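336aa long hypothetical dTDP-glucose 4,6-dehydratase (Pyrococcus horikoshii, PDB 2HUN) binds NAD(+) in a Rossmann-type domain and probably acts as a dTDP-glucose 4,6-dehydratase, a sugar-nucleotide lyase. Local coordinates at residues L7-M12 with H81-S86; H124-E129 with A153-S158; R177-Y182 with V214-Y219. All blocks are in the same frame, centred on the assembly; numbering follows the deposited sequence.

The three contacts follow one another along the chain and share one mixed sheet, with NAD touching all of them. Contact 1 joins the ends of strands 5-9 and 78-81; contact 2 lays helix 150-168 on strand 121-127, the next strand over; contact 3 pairs strand 172-182, the neighbour after that, with strand 215-219. The centres of contacts 1 and 2 lie about 13 Å apart, those of 2 and 3 about 15 Å, and those of 1 and 3 about 18 Å. Contact 1 meets the adenosine part of the cofactor and, through Leu82, the nicotinamide ribose; contact 2 meets that ribose and the nicotinamide ring, contact 3 the ring and its carboxamide.

Contact 1: L7-M12 with H81-S86; sequences LVTGGM and HLAAES. With NAD (nicotinamide-adenine-dinucleotide), chain C.
His81 and Thr9 face each other across neighbouring parallel strands, and their side chains lie on the same side of the sheet. Thr9 OG1 sits at the edge of the imidazole, near its plane, 2.7 Å from His81 ND1 in a hydrogen bond for which either atom could be the donor. Thr9 holds OG1 between its backbone N and carbonyl carbon (chi1 72°), which carries the hydroxyl across to the ring. The far ring nitrogen, NE2, is bound to Thr106 of helix 96-116, and that second bond helps fix the rotation of the imidazole.

Leu82 N donates to Thr9 O over 3.2 Å. The leucine side chain runs beside Val8, CD1 meeting Val8 CG1 at 3.8 Å, two branched apolar groups suited to this buried place. Leu82 O accepts from NAD O3D, a hydroxyl of the nicotinamide ribose, at 3.1 Å.

This is the cofactor end of a Rossmann fold: the chain leaves strand 5-9 into a glycine-rich turn that includes Gly11, consistent with the dinucleotide-binding GxGxxG pattern, while the loop after strand 78-81 passes alongside.

Ala83 N donates nearly straight (168°) to Thr9 OG1, so the one hydroxyl ties together a ring and a backbone N-H. Ala83 CB, a small methyl, packs 3.5 Å from Gly10 N and also touches the adenine at NAD C4A. Gly10 has a positive phi, and a CB there would run into Ala83 N; being bare, it also lets its CA come within 3.3 Å of NAD O4B. Ala84 turns its methyl to the nicotinamide ribose near NAD O3D, and Ser86 OG comes close to the pyrophosphate.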
loop_
_atom_site.group_PDB
_atom_site.type_symbol
_atom_site.label_atom_id
_atom_site.label_comp_id
_atom_site.label_asym_id
_atom_site.label_seq_id
_atom_site.Cartn_x
_atom_site.Cartn_y
_atom_site.Cartn_z
ATOM N N LEU A 7 -9.065 11.745 -19.368
ATOM C CA LEU A 7 -9.387 12.433 -18.133
ATOM C C LEU A 7 -8.031 12.520 -17.446
ATOM O O LEU A 7 -7.425 11.491 -17.151
ATOM C CB LEU A 7 -10.331 11.612 -17.253
ATOM C CG LEU A 7 -10.531 12.240 -15.868
ATOM C CD1 LEU A 7 -11.311 13.554 -16.009
ATOM C CD2 LEU A 7 -11.271 11.270 -14.953
ATOM N N VAL A 8 -7.535 13.732 -17.231
ATOM C CA VAL A 8 -6.253 13.917 -16.563
ATOM C C VAL A 8 -6.498 14.526 -15.187
ATOM O O VAL A 8 -6.968 15.661 -15.092
ATOM C CB VAL A 8 -5.321 14.869 -17.358
ATOM C CG1 VAL A 8 -4.042 15.124 -16.564
ATOM C CG2 VAL A 8 -4.987 14.268 -18.733
ATOM N N THR A 9 -6.202 13.776 -14.123
ATOM C CA THR A 9 -6.396 14.300 -12.770
ATOM C C THR A 9 -5.127 15.044 -12.361
ATOM O O THR A 9 -4.018 14.675 -12.761
ATOM C CB THR A 9 -6.685 13.178 -11.723
ATOM O OG1 THR A 9 -5.488 12.435 -11.464
ATOM C CG2 THR A 9 -7.780 12.230 -12.229
ATOM N N GLY A 10 -5.299 16.093 -11.566
ATOM C CA GLY A 10 -4.164 16.885 -11.126
ATOM C C GLY A 10 -3.494 17.581 -12.294
ATOM O O GLY A 10 -2.298 17.868 -12.259
ATOM N N GLY A 11 -4.275 17.866 -13.331
ATOM C CA GLY A 11 -3.741 18.511 -14.515
ATOM C C GLY A 11 -3.261 19.943 -14.359
ATOM O O GLY A 11 -2.503 20.427 -15.198
ATOM N N MET A 12 -3.688 20.626 -13.300
ATOM C CA MET A 12 -3.271 22.009 -13.087
ATOM C C MET A 12 -1.938 22.083 -12.345
ATOM O O MET A 12 -1.484 23.171 -11.972
ATOM C CB MET A 12 -4.338 22.778 -12.298
ATOM C CG MET A 12 -4.441 24.241 -12.706
ATOM S SD MET A 12 -5.029 24.409 -14.415
ATOM C CE MET A 12 -6.828 24.504 -14.104
ATOM N N HIS A 81 -3.894 9.470 -14.023
ATOM C CA HIS A 81 -4.025 9.876 -12.605
ATOM C C HIS A 81 -2.768 10.566 -12.008
ATOM O O HIS A 81 -1.877 9.927 -11.465
ATOM C CB HIS A 81 -4.373 8.632 -11.787
ATOM C CG HIS A 81 -4.805 9.043 -10.402
ATOM N ND1 HIS A 81 -5.601 10.113 -10.156
ATOM C CD2 HIS A 81 -4.500 8.427 -9.183
ATOM C CE1 HIS A 81 -5.772 10.138 -8.820
ATOM N NE2 HIS A 81 -5.124 9.141 -8.212
ATOM N N LEU A 82 -2.693 11.895 -12.032
ATOM C CA LEU A 82 -1.562 12.604 -11.446
ATOM C C LEU A 82 -1.904 13.273 -10.117
ATOM O O LEU A 82 -1.010 13.612 -9.344
ATOM C CB LEU A 82 -1.040 13.653 -12.425
ATOM C CG LEU A 82 -0.409 13.059 -13.685
ATOM C CD1 LEU A 82 -0.937 13.774 -14.922
ATOM C CD2 LEU A 82 1.096 13.168 -13.594
ATOM N N ALA A 83 -3.194 13.449 -9.846
ATOM C CA ALA A 83 -3.639 14.095 -8.618
ATOM C C ALA A 83 -3.139 13.442 -7.328
ATOM O O ALA A 83 -3.317 12.239 -7.107
ATOM C CB ALA A 83 -5.161 14.175 -8.599
ATOM N N ALA A 84 -2.535 14.254 -6.465
ATOM C CA ALA A 84 -2.013 13.772 -5.192
ATOM C C ALA A 84 -1.456 14.920 -4.365
ATOM O O ALA A 84 -1.167 15.990 -4.898
ATOM C CB ALA A 84 -0.899 12.743 -5.438
ATOM N N GLU A 85 -1.326 14.684 -3.063
ATOM C CA GLU A 85 -0.736 15.639 -2.120
ATOM C C GLU A 85 0.682 15.079 -1.990
ATOM O O GLU A 85 0.850 13.897 -1.658
ATOM C CB GLU A 85 -1.446 15.573 -0.770
ATOM C CG GLU A 85 -2.784 16.309 -0.713
ATOM C CD GLU A 85 -2.621 17.827 -0.756
ATOM O OE1 GLU A 85 -1.538 18.334 -0.388
ATOM O OE2 GLU A 85 -3.582 18.518 -1.144
ATOM N N SER A 86 1.698 15.898 -2.242
ATOM C CA SER A 86 3.070 15.380 -2.220
ATOM C C SER A 86 4.121 16.090 -1.382
ATOM O O SER A 86 5.316 15.861 -1.566
ATOM C CB SER A 86 3.594 15.307 -3.653
ATOM O OG SER A 86 3.610 16.601 -4.234
HETATM P PA NAD C . 1.872 19.147 -7.913
HETATM O O1A NAD C . 1.840 19.315 -6.452
HETATM O O2A NAD C . 2.544 20.176 -8.757
HETATM O O5B NAD C . 0.351 19.050 -8.411
HETATM C C5B NAD C . -0.598 18.111 -7.883
HETATM C C4B NAD C . -1.918 18.495 -8.564
HETATM O O4B NAD C . -2.968 17.592 -8.165
HETATM C C3B NAD C . -2.371 19.924 -8.149
HETATM O O3B NAD C . -2.794 20.669 -9.303
HETATM C C2B NAD C . -3.471 19.649 -7.106
HETATM O O2B NAD C . -4.460 20.666 -6.943
HETATM C C1B NAD C . -4.051 18.322 -7.598
HETATM N N9A NAD C . -4.673 17.503 -6.535
HETATM C C8A NAD C . -4.136 17.097 -5.369
HETATM N N7A NAD C . -5.032 16.375 -4.699
HETATM C C5A NAD C . -6.146 16.310 -5.421
HETATM C C6A NAD C . -7.422 15.705 -5.247
HETATM N N6A NAD C . -7.755 15.005 -4.171
HETATM N N1A NAD C . -8.366 15.878 -6.287
HETATM C C2A NAD C . -8.037 16.621 -7.431
HETATM N N3A NAD C . -6.836 17.192 -7.593
HETATM C C4A NAD C . -5.918 17.032 -6.605
HETATM O O3 NAD C . 2.731 17.827 -8.124
HETATM P PN NAD C . 3.281 17.001 -9.357
HETATM O O1N NAD C . 4.753 17.028 -9.115
HETATM O O2N NAD C . 2.854 17.574 -10.650
HETATM O O5D NAD C . 2.813 15.479 -9.077
HETATM C C5D NAD C . 2.032 14.699 -9.987
HETATM C C4D NAD C . 2.157 13.203 -9.598
HETATM O O4D NAD C . 3.470 12.705 -9.903
HETATM C C3D NAD C . 1.891 12.956 -8.107
HETATM O O3D NAD C . 1.056 11.776 -7.982
HETATM C C2D NAD C . 3.312 12.731 -7.520
HETATM O O2D NAD C . 3.242 11.862 -6.386
HETATM C C1D NAD C . 4.045 12.135 -8.711
HETATM N N1N NAD C . 5.504 12.365 -8.728
HETATM C C2N NAD C . 6.076 13.670 -8.906
HETATM C C3N NAD C . 7.476 13.801 -8.923
HETATM C C7N NAD C . 8.161 15.172 -9.122
HETATM O O7N NAD C . 9.384 15.205 -9.305
HETATM N N7N NAD C . 7.427 16.279 -9.111
HETATM C C4N NAD C . 8.302 12.659 -8.762
HETATM C C5N NAD C . 7.721 11.386 -8.585
HETATM C C6N NAD C . 6.326 11.224 -8.568
#

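Contact 2: H124-E129 with A153-S158; sequences HVSTDE and ATKAAS. With NAD (nicotinamide-adenine-dinucleotide), chain C.
The imidazole of His124 meets Ser158 at its edge: Ser158 OG lies almost in the ring plane, 3.1 Å from His124 NE2, which donates to it. Against the same ring comes that of His81, their planes about 25° apart. Ser158 OG in turn donates to Lys155 O, one helical turn back, over 2.6 Å; a short hydroxyl suits this relay, accepting from the strand while it binds its own helix. For that, OG is held between the backbone N and the carbonyl carbon (chi1 69°).

Lys155 points from the helix toward the strand and bends at chi2 and chi3, so its long chain curls past Thr127, whose CG2 lies 4.1 Å from Lys155 CG with the two side chains at about a right angle. Lys155 NZ donates to Val125 O at 2.9 Å, in the carbonyl plane, and to the ribose hydroxyl NAD O3D, also at 2.9 Å. These two bonds hold NZ in place. Ser126 OG is bound instead to Asp159, and Thr127 OG1 accepts from Glu129 N in an ST turn beside the nicotinamide, where Thr127 CB is 3.6 Å from NAD C6N. With Tyr151 one helical turn earlier and also bound to NAD, Lys155 forms the Tyr-x-x-x-Lys pair typical of the extended short-chain dehydrogenase/reductase site.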
loop_
_atom_site.group_PDB
_atom_site.type_symbol
_atom_site.label_atom_id
_atom_site.label_comp_id
_atom_site.label_asym_id
_atom_site.label_seq_id
_atom_site.Cartn_x
_atom_site.Cartn_y
_atom_site.Cartn_z
ATOM N N HIS A 124 -1.887 4.933 -13.447
ATOM C CA HIS A 124 -1.713 5.459 -12.090
ATOM C C HIS A 124 -0.269 5.941 -11.961
ATOM O O HIS A 124 0.671 5.141 -12.078
ATOM C CB HIS A 124 -1.983 4.336 -11.078
ATOM C CG HIS A 124 -1.845 4.745 -9.645
ATOM N ND1 HIS A 124 -2.748 5.574 -9.015
ATOM C CD2 HIS A 124 -0.935 4.399 -8.705
ATOM C CE1 HIS A 124 -2.404 5.715 -7.748
ATOM N NE2 HIS A 124 -1.307 5.011 -7.534
ATOM N N VAL A 125 -0.097 7.245 -11.730
ATOM C CA VAL A 125 1.232 7.837 -11.583
ATOM C C VAL A 125 1.691 7.795 -10.115
ATOM O O VAL A 125 0.996 8.271 -9.208
ATOM C CB VAL A 125 1.253 9.302 -12.096
ATOM C CG1 VAL A 125 2.679 9.864 -12.023
ATOM C CG2 VAL A 125 0.761 9.350 -13.534
ATOM N N SER A 126 2.869 7.225 -9.886
ATOM C CA SER A 126 3.388 7.102 -8.532
ATOM C C SER A 126 4.842 7.579 -8.439
ATOM O O SER A 126 5.381 8.139 -9.402
ATOM C CB SER A 126 3.247 5.645 -8.064
ATOM O OG SER A 126 3.451 5.516 -6.669
ATOM N N THR A 127 5.481 7.320 -7.297
ATOM C CA THR A 127 6.843 7.795 -7.048
ATOM C C THR A 127 7.920 6.785 -6.664
ATOM O O THR A 127 7.637 5.721 -6.106
ATOM C CB THR A 127 6.821 8.865 -5.941
ATOM O OG1 THR A 127 8.158 9.242 -5.599
ATOM C CG2 THR A 127 6.134 8.325 -4.713
ATOM N N ASP A 128 9.168 7.158 -6.935
ATOM C CA ASP A 128 10.326 6.325 -6.616
ATOM C C ASP A 128 10.493 6.234 -5.099
ATOM O O ASP A 128 11.204 5.366 -4.589
ATOM C CB ASP A 128 11.595 6.914 -7.262
ATOM C CG ASP A 128 11.970 8.303 -6.711
ATOM O OD1 ASP A 128 11.086 9.035 -6.218
ATOM O OD2 ASP A 128 13.163 8.666 -6.791
ATOM N N GLU A 129 9.820 7.126 -4.377
ATOM C CA GLU A 129 9.911 7.126 -2.923
ATOM C C GLU A 129 9.208 5.948 -2.256
ATOM O O GLU A 129 9.470 5.659 -1.086
ATOM C CB GLU A 129 9.368 8.439 -2.344
ATOM C CG GLU A 129 10.293 9.638 -2.542
ATOM C CD GLU A 129 9.793 10.879 -1.816
ATOM O OE1 GLU A 129 9.736 10.862 -0.569
ATOM O OE2 GLU A 129 9.447 11.865 -2.494
ATOM N N ALA A 153 3.949 6.569 2.035
ATOM C CA ALA A 153 3.188 5.422 2.517
ATOM C C ALA A 153 1.787 5.438 1.906
ATOM O O ALA A 153 1.222 4.376 1.604
ATOM C CB ALA A 153 3.102 5.440 4.037
ATOM N N THR A 154 1.228 6.633 1.727
ATOM C CA THR A 154 -0.103 6.752 1.137
ATOM C C THR A 154 -0.023 6.525 -0.372
ATOM O O THR A 154 -0.945 5.977 -0.973
ATOM C CB THR A 154 -0.755 8.121 1.450
ATOM O OG1 THR A 154 0.117 9.188 1.049
ATOM C CG2 THR A 154 -1.028 8.232 2.942
ATOM N N LYS A 155 1.078 6.939 -0.989
ATOM C CA LYS A 155 1.239 6.696 -2.419
ATOM C C LYS A 155 1.367 5.180 -2.594
ATOM O O LYS A 155 0.771 4.603 -3.503
ATOM C CB LYS A 155 2.492 7.386 -2.966
ATOM C CG LYS A 155 2.374 8.904 -3.093
ATOM C CD LYS A 155 1.294 9.325 -4.098
ATOM C CE LYS A 155 1.681 8.954 -5.529
ATOM N NZ LYS A 155 0.607 9.299 -6.515
ATOM N N ALA A 156 2.141 4.543 -1.715
ATOM C CA ALA A 156 2.356 3.091 -1.759
ATOM C C ALA A 156 1.040 2.360 -1.556
ATOM O O ALA A 156 0.754 1.389 -2.248
ATOM C CB ALA A 156 3.358 2.660 -0.683
ATOM N N ALA A 157 0.242 2.835 -0.604
ATOM C CA ALA A 157 -1.056 2.241 -0.324
ATOM C C ALA A 157 -1.951 2.343 -1.549
ATOM O O ALA A 157 -2.684 1.402 -1.857
ATOM C CB ALA A 157 -1.720 2.938 0.863
ATOM N N SER A 158 -1.901 3.478 -2.248
ATOM C CA SER A 158 -2.727 3.644 -3.439
ATOM C C SER A 158 -2.284 2.672 -4.531
ATOM O O SER A 158 -3.123 2.121 -5.242
ATOM C CB SER A 158 -2.702 5.097 -3.952
ATOM O OG SER A 158 -1.445 5.469 -4.492
HETATM P PA NAD C . 1.872 19.147 -7.913
HETATM O O1A NAD C . 1.840 19.315 -6.452
HETATM O O2A NAD C . 2.544 20.176 -8.757
HETATM O O5B NAD C . 0.351 19.050 -8.411
HETATM C C5B NAD C . -0.598 18.111 -7.883
HETATM C C4B NAD C . -1.918 18.495 -8.564
HETATM O O4B NAD C . -2.968 17.592 -8.165
HETATM C C3B NAD C . -2.371 19.924 -8.149
HETATM O O3B NAD C . -2.794 20.669 -9.303
HETATM C C2B NAD C . -3.471 19.649 -7.106
HETATM O O2B NAD C . -4.460 20.666 -6.943
HETATM C C1B NAD C . -4.051 18.322 -7.598
HETATM N N9A NAD C . -4.673 17.503 -6.535
HETATM C C8A NAD C . -4.136 17.097 -5.369
HETATM N N7A NAD C . -5.032 16.375 -4.699
HETATM C C5A NAD C . -6.146 16.310 -5.421
HETATM C C6A NAD C . -7.422 15.705 -5.247
HETATM N N6A NAD C . -7.755 15.005 -4.171
HETATM N N1A NAD C . -8.366 15.878 -6.287
HETATM C C2A NAD C . -8.037 16.621 -7.431
HETATM N N3A NAD C . -6.836 17.192 -7.593
HETATM C C4A NAD C . -5.918 17.032 -6.605
HETATM O O3 NAD C . 2.731 17.827 -8.124
HETATM P PN NAD C . 3.281 17.001 -9.357
HETATM O O1N NAD C . 4.753 17.028 -9.115
HETATM O O2N NAD C . 2.854 17.574 -10.650
HETATM O O5D NAD C . 2.813 15.479 -9.077
HETATM C C5D NAD C . 2.032 14.699 -9.987
HETATM C C4D NAD C . 2.157 13.203 -9.598
HETATM O O4D NAD C . 3.470 12.705 -9.903
HETATM C C3D NAD C . 1.891 12.956 -8.107
HETATM O O3D NAD C . 1.056 11.776 -7.982
HETATM C C2D NAD C . 3.312 12.731 -7.520
HETATM O O2D NAD C . 3.242 11.862 -6.386
HETATM C C1D NAD C . 4.045 12.135 -8.711
HETATM N N1N NAD C . 5.504 12.365 -8.728
HETATM C C2N NAD C . 6.076 13.670 -8.906
HETATM C C3N NAD C . 7.476 13.801 -8.923
HETATM C C7N NAD C . 8.161 15.172 -9.122
HETATM O O7N NAD C . 9.384 15.205 -9.305
HETATM N N7N NAD C . 7.427 16.279 -9.111
HETATM C C4N NAD C . 8.302 12.659 -8.762
HETATM C C5N NAD C . 7.721 11.386 -8.585
HETATM C C6N NAD C . 6.326 11.224 -8.568
#

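Contact 3: R177-Y182 with V214-Y219; sequences RCTNNY and VRDWLY. With NAD (nicotinamide-adenine-dinucleotide), chain C.
Tyr182 holds its ring between the backbone N and the carbonyl carbon (chi1 70°), which swings it over to the neighbouring strand, while Tyr219 sets CG anti to its backbone N (chi1 -173°). The two side chains cross at about a right angle in an offset edge-to-face pair, the edge of Tyr219 toward the face of Tyr182, centroids 5.6 Å apart. Tyr219 CA also lies over a face of the Tyr182 ring, a CH-pi contact, and Tyr182 CE1 packs on Trp217 CB. A water bridges Tyr182 OH and Trp217 O. An alanine in place of Tyr182 would probably open a gap beside Tyr219 and leave this water without its phenolic partner.

The strands run parallel, extending the Rossmann sheet past the cofactor, with Leu218 N bonded to Asn180 O at 2.8 Å and Tyr182 N to Leu218 O. Asn180 lays CB over a face of the Trp217 indole, 4.0 Å from the centroid of the six-membered ring, and its ND2 donates to Asp216 O at 3.1 Å; asparagine suits the place, its CB packing on the indole while the amide N-H bonds the backbone.

Thr179 OG1 donates to Asp216 OD2 on its anti side, 2.8 Å away. OD2 also accepts from Ala244 N, and OD1 from Glu246 N. Asn181 N, on strand 172-182, donates almost straight to the carboxamide oxygen NAD O7N at 2.7 Å, and Asn181 OD1 is bound to His223.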
loop_
_atom_site.group_PDB
_atom_site.type_symbol
_atom_site.label_atom_id
_atom_site.label_comp_id
_atom_site.label_asym_id
_atom_site.label_seq_id
_atom_site.Cartn_x
_atom_site.Cartn_y
_atom_site.Cartn_z
ATOM N N ARG A 177 6.209 4.740 -11.957
ATOM C CA ARG A 177 6.961 5.266 -10.822
ATOM C C ARG A 177 8.189 5.962 -11.394
ATOM O O ARG A 177 9.036 5.331 -12.038
ATOM C CB ARG A 177 7.376 4.134 -9.862
ATOM C CG ARG A 177 6.228 3.579 -9.017
ATOM C CD ARG A 177 6.638 2.318 -8.276
ATOM N NE ARG A 177 5.561 1.763 -7.453
ATOM C CZ ARG A 177 5.556 0.507 -7.009
ATOM N NH1 ARG A 177 6.563 -0.302 -7.320
ATOM N NH2 ARG A 177 4.556 0.062 -6.258
ATOM N N CYS A 178 8.284 7.266 -11.161
ATOM C CA CYS A 178 9.391 8.045 -11.693
ATOM C C CYS A 178 10.200 8.766 -10.624
ATOM O O CYS A 178 9.740 8.976 -9.499
ATOM C CB CYS A 178 8.856 9.086 -12.675
ATOM S SG CYS A 178 7.852 10.335 -11.841
ATOM N N THR A 179 11.402 9.174 -11.011
ATOM C CA THR A 179 12.303 9.885 -10.123
ATOM C C THR A 179 11.946 11.368 -10.125
ATOM O O THR A 179 10.835 11.745 -10.488
ATOM C CB THR A 179 13.764 9.700 -10.577
ATOM O OG1 THR A 179 13.926 10.248 -11.888
ATOM C CG2 THR A 179 14.115 8.223 -10.618
ATOM N N ASN A 180 12.897 12.211 -9.741
ATOM C CA ASN A 180 12.659 13.649 -9.671
ATOM C C ASN A 180 12.490 14.340 -11.019
ATOM O O ASN A 180 13.365 14.255 -11.877
ATOM C CB ASN A 180 13.797 14.307 -8.902
ATOM C CG ASN A 180 14.014 13.677 -7.551
ATOM O OD1 ASN A 180 13.201 13.834 -6.639
ATOM N ND2 ASN A 180 15.112 12.934 -7.419
ATOM N N ASN A 181 11.358 15.019 -11.198
ATOM C CA ASN A 181 11.094 15.752 -12.438
ATOM C C ASN A 181 11.579 17.196 -12.320
ATOM O O ASN A 181 11.596 17.771 -11.230
ATOM C CB ASN A 181 9.593 15.796 -12.756
ATOM C CG ASN A 181 9.074 14.511 -13.376
ATOM O OD1 ASN A 181 8.314 14.547 -14.346
ATOM N ND2 ASN A 181 9.465 13.370 -12.811
ATOM N N TYR A 182 11.957 17.772 -13.456
ATOM C CA TYR A 182 12.397 19.160 -13.528
ATOM C C TYR A 182 12.060 19.659 -14.928
ATOM O O TYR A 182 11.975 18.873 -15.875
ATOM C CB TYR A 182 13.903 19.277 -13.250
ATOM C CG TYR A 182 14.808 18.730 -14.331
ATOM C CD1 TYR A 182 15.149 17.380 -14.365
ATOM C CD2 TYR A 182 15.329 19.565 -15.318
ATOM C CE1 TYR A 182 15.996 16.871 -15.358
ATOM C CE2 TYR A 182 16.173 19.069 -16.313
ATOM C CZ TYR A 182 16.502 17.724 -16.326
ATOM O OH TYR A 182 17.344 17.236 -17.300
ATOM N N VAL A 214 23.049 10.819 -3.940
ATOM C CA VAL A 214 22.313 11.316 -5.085
ATOM C C VAL A 214 20.820 11.135 -5.283
ATOM O O VAL A 214 20.127 10.437 -4.540
ATOM C CB VAL A 214 22.992 10.798 -6.355
ATOM C CG1 VAL A 214 24.483 11.103 -6.300
ATOM C CG2 VAL A 214 22.767 9.296 -6.483
ATOM N N ARG A 215 20.354 11.805 -6.332
ATOM C CA ARG A 215 18.976 11.767 -6.782
ATOM C C ARG A 215 19.043 11.690 -8.296
ATOM O O ARG A 215 19.966 12.223 -8.914
ATOM C CB ARG A 215 18.207 13.024 -6.356
ATOM C CG ARG A 215 17.663 12.948 -4.941
ATOM C CD ARG A 215 16.634 14.030 -4.662
ATOM N NE ARG A 215 17.205 15.374 -4.684
ATOM C CZ ARG A 215 16.535 16.466 -4.332
ATOM N NH1 ARG A 215 15.272 16.366 -3.937
ATOM N NH2 ARG A 215 17.127 17.654 -4.365
ATOM N N ASP A 216 18.076 11.001 -8.883
ATOM C CA ASP A 216 18.010 10.859 -10.323
ATOM C C ASP A 216 17.147 12.011 -10.836
ATOM O O ASP A 216 16.093 12.305 -10.272
ATOM C CB ASP A 216 17.381 9.510 -10.690
ATOM C CG ASP A 216 17.393 9.247 -12.183
ATOM O OD1 ASP A 216 18.498 9.142 -12.754
ATOM O OD2 ASP A 216 16.301 9.151 -12.790
ATOM N N TRP A 217 17.605 12.673 -11.890
ATOM C CA TRP A 217 16.855 13.784 -12.453
ATOM C C TRP A 217 16.319 13.427 -13.824
ATOM O O TRP A 217 17.067 13.016 -14.716
ATOM C CB TRP A 217 17.726 15.041 -12.507
ATOM C CG TRP A 217 18.098 15.510 -11.132
ATOM C CD1 TRP A 217 19.233 15.202 -10.434
ATOM C CD2 TRP A 217 17.274 16.272 -10.239
ATOM N NE1 TRP A 217 19.163 15.718 -9.162
ATOM C CE2 TRP A 217 17.972 16.381 -9.016
ATOM C CE3 TRP A 217 16.010 16.868 -10.352
ATOM C CZ2 TRP A 217 17.448 17.065 -7.914
ATOM C CZ3 TRP A 217 15.490 17.548 -9.253
ATOM C CH2 TRP A 217 16.211 17.639 -8.052
ATOM N N LEU A 218 15.008 13.571 -13.976
ATOM C CA LEU A 218 14.331 13.252 -15.227
ATOM C C LEU A 218 13.621 14.477 -15.802
ATOM O O LEU A 218 12.749 15.050 -15.146
ATOM C CB LEU A 218 13.312 12.137 -14.966
ATOM C CG LEU A 218 12.386 11.654 -16.084
ATOM C CD1 LEU A 218 13.191 10.922 -17.135
ATOM C CD2 LEU A 218 11.328 10.733 -15.492
ATOM N N TYR A 219 13.984 14.874 -17.020
ATOM C CA TYR A 219 13.330 16.027 -17.648
ATOM C C TYR A 219 11.841 15.704 -17.756
ATOM O O TYR A 219 11.469 14.634 -18.234
ATOM C CB TYR A 219 13.912 16.305 -19.036
ATOM C CG TYR A 219 13.392 17.596 -19.646
ATOM C CD1 TYR A 219 13.532 18.811 -18.973
ATOM C CD2 TYR A 219 12.724 17.596 -20.874
ATOM C CE1 TYR A 219 13.015 19.993 -19.500
ATOM C CE2 TYR A 219 12.204 18.772 -21.410
ATOM C CZ TYR A 219 12.350 19.967 -20.714
ATOM O OH TYR A 219 11.805 21.124 -21.214
HETATM P PA NAD C . 1.872 19.147 -7.913
HETATM O O1A NAD C . 1.840 19.315 -6.452
HETATM O O2A NAD C . 2.544 20.176 -8.757
HETATM O O5B NAD C . 0.351 19.050 -8.411
HETATM C C5B NAD C . -0.598 18.111 -7.883
HETATM C C4B NAD C . -1.918 18.495 -8.564
HETATM O O4B NAD C . -2.968 17.592 -8.165
HETATM C C3B NAD C . -2.371 19.924 -8.149
HETATM O O3B NAD C . -2.794 20.669 -9.303
HETATM C C2B NAD C . -3.471 19.649 -7.106
HETATM O O2B NAD C . -4.460 20.666 -6.943
HETATM C C1B NAD C . -4.051 18.322 -7.598
HETATM N N9A NAD C . -4.673 17.503 -6.535
HETATM C C8A NAD C . -4.136 17.097 -5.369
HETATM N N7A NAD C . -5.032 16.375 -4.699
HETATM C C5A NAD C . -6.146 16.310 -5.421
HETATM C C6A NAD C . -7.422 15.705 -5.247
HETATM N N6A NAD C . -7.755 15.005 -4.171
HETATM N N1A NAD C . -8.366 15.878 -6.287
HETATM C C2A NAD C . -8.037 16.621 -7.431
HETATM N N3A NAD C . -6.836 17.192 -7.593
HETATM C C4A NAD C . -5.918 17.032 -6.605
HETATM O O3 NAD C . 2.731 17.827 -8.124
HETATM P PN NAD C . 3.281 17.001 -9.357
HETATM O O1N NAD C . 4.753 17.028 -9.115
HETATM O O2N NAD C . 2.854 17.574 -10.650
HETATM O O5D NAD C . 2.813 15.479 -9.077
HETATM C C5D NAD C . 2.032 14.699 -9.987
HETATM C C4D NAD C . 2.157 13.203 -9.598
HETATM O O4D NAD C . 3.470 12.705 -9.903
HETATM C C3D NAD C . 1.891 12.956 -8.107
HETATM O O3D NAD C . 1.056 11.776 -7.982
HETATM C C2D NAD C . 3.312 12.731 -7.520
HETATM O O2D NAD C . 3.242 11.862 -6.386
HETATM C C1D NAD C . 4.045 12.135 -8.711
HETATM N N1N NAD C . 5.504 12.365 -8.728
HETATM C C2N NAD C . 6.076 13.670 -8.906
HETATM C C3N NAD C . 7.476 13.801 -8.923
HETATM C C7N NAD C . 8.161 15.172 -9.122
HETATM O O7N NAD C . 9.384 15.205 -9.305
HETATM N N7N NAD C . 7.427 16.279 -9.111
HETATM C C4N NAD C . 8.302 12.659 -8.762
HETATM C C5N NAD C . 7.721 11.386 -8.585
HETATM C C6N NAD C . 6.326 11.224 -8.568
HETATM O O HOH W 1 17.831 14.419 -17.240
#